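Local coordinates for enhancer of mRNA-decapping protein 3 (Homo sapiens, PDB 2VC8) that takes part in mRNA degradation and promotes decapping, binds single-stranded RNA, and probably uses its LSm domain to bind DCP1A and reach P-bodies, at residues A[12-17]-A[54-59]. Numbering follows the deposited sequence.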
# COMPACT_ATOMS: atom_id res chain seq x y z
N VAL A 12 -2.37 5.02 1.40
CA VAL A 12 -0.99 5.12 1.90
C VAL A 12 -0.01 5.44 0.78
O VAL A 12 -0.29 5.21 -0.38
CB VAL A 12 -0.52 3.85 2.64
CG1 VAL A 12 -1.44 3.55 3.80
CG2 VAL A 12 -0.37 2.67 1.71
N SER A 13 1.15 5.93 1.18
CA SER A 13 2.30 6.04 0.33
C SER A 13 3.35 5.11 0.96
O SER A 13 3.63 5.25 2.13
CB SER A 13 2.81 7.47 0.34
OG SER A 13 3.99 7.56 -0.42
N ILE A 14 3.86 4.09 0.24
CA ILE A 14 4.83 3.07 0.71
C ILE A 14 6.17 3.32 -0.06
O ILE A 14 6.17 3.17 -1.28
CB ILE A 14 4.29 1.66 0.36
CG1 ILE A 14 3.08 1.29 1.23
CG2 ILE A 14 5.35 0.54 0.53
CD1 ILE A 14 2.47 -0.05 0.85
N ASN A 15 7.27 3.71 0.63
CA ASN A 15 8.58 3.87 0.05
C ASN A 15 9.30 2.55 0.21
O ASN A 15 9.43 2.07 1.30
CB ASN A 15 9.33 4.96 0.79
CG ASN A 15 10.56 5.41 0.07
OD1 ASN A 15 11.18 4.66 -0.69
ND2 ASN A 15 10.94 6.66 0.32
N CYS A 16 9.75 1.98 -0.89
CA CYS A 16 10.42 0.70 -0.84
C CYS A 16 11.92 0.84 -1.01
O CYS A 16 12.65 -0.18 -1.18
CB CYS A 16 9.79 -0.25 -1.84
SG CYS A 16 8.49 -1.24 -1.08
N GLY A 17 12.41 2.05 -0.89
CA GLY A 17 13.88 2.27 -0.93
C GLY A 17 14.34 2.69 -2.31
O GLY A 17 13.54 2.77 -3.25
N VAL A 54 -0.62 -4.44 -6.37
CA VAL A 54 0.80 -4.72 -6.07
C VAL A 54 0.93 -5.01 -4.59
O VAL A 54 0.34 -4.27 -3.79
CB VAL A 54 1.74 -3.56 -6.50
CG1 VAL A 54 3.23 -3.95 -6.16
CG2 VAL A 54 1.62 -3.20 -7.99
N THR A 55 1.69 -6.06 -4.27
CA THR A 55 1.79 -6.53 -2.92
C THR A 55 3.27 -6.43 -2.46
O THR A 55 4.17 -6.91 -3.16
CB THR A 55 1.26 -7.94 -2.79
OG1 THR A 55 -0.17 -7.90 -3.09
CG2 THR A 55 1.52 -8.54 -1.43
N PHE A 56 3.44 -5.78 -1.31
CA PHE A 56 4.76 -5.46 -0.77
C PHE A 56 4.97 -6.18 0.53
O PHE A 56 4.06 -6.27 1.33
CB PHE A 56 4.81 -3.94 -0.50
CG PHE A 56 4.47 -3.08 -1.69
CD1 PHE A 56 3.15 -2.72 -2.01
CD2 PHE A 56 5.46 -2.66 -2.49
CE1 PHE A 56 2.90 -1.94 -3.11
CE2 PHE A 56 5.20 -1.87 -3.62
CZ PHE A 56 3.92 -1.51 -3.90
N ARG A 57 6.21 -6.63 0.79
CA ARG A 57 6.53 -7.11 2.13
C ARG A 57 6.78 -5.94 3.04
O ARG A 57 7.54 -5.02 2.70
CB ARG A 57 7.75 -8.02 2.08
CG ARG A 57 7.63 -9.27 1.27
CD ARG A 57 8.88 -10.21 1.44
NE ARG A 57 10.09 -9.51 0.99
CZ ARG A 57 11.35 -9.93 1.17
NH1 ARG A 57 11.62 -11.09 1.77
NH2 ARG A 57 12.33 -9.19 0.71
N ALA A 58 6.24 -6.02 4.25
CA ALA A 58 6.41 -4.93 5.21
C ALA A 58 7.88 -4.65 5.51
O ALA A 58 8.27 -3.51 5.66
CB ALA A 58 5.68 -5.24 6.52
N GLY A 59 8.67 -5.70 5.45
CA GLY A 59 10.10 -5.62 5.69
C GLY A 59 10.89 -4.92 4.65
O GLY A 59 12.09 -4.60 4.86
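I14 and C16 meet F56 in a small, buried hydrophobic contact across the interior of the LSm domain, between strands 11-15 and 53-57, which are not paired with each other in the curled antiparallel sheet. The nearest pair of CA atoms, those of C16 and F56, is 8.4 Å apart, and side chains alone bridge the gap. F56 contributes the ring on which I14 and C16 converge. Its CG stands anti to the carbonyl carbon (chi1 -55°), which sends the phenyl ring inward to the opposing strand. There I14, in the conformer described, takes one face of the ring: with CG2 anti to the backbone N, this methyl is laid over that face, while CD1 at the end of the other branch reaches CD1 of F56 at 4.0 Å. C16, just past the end of its strand and likewise described in one of two conformers, adds a sulfur-aromatic contact at the other ortho carbon, with SG 3.6 Å from CD2 of F56. The line from SG to the ring centroid of F56, 4.8 Å long, is oblique, 62° off the ring normal. Next to it the chain bends in an Asx turn, where OD1 of N15 accepts a bond from the backbone N of G17 at 2.9 Å. Strand 36-39, which pairs with 53-57, adds I37 against I14 and L39 against F56, and Y23 packs its ring against F56 at an inclined angle. Apolar side chains from non-paired strands of a strongly bent antiparallel sheet, filling the space between them, are characteristic of the small barrel core of the Sm fold.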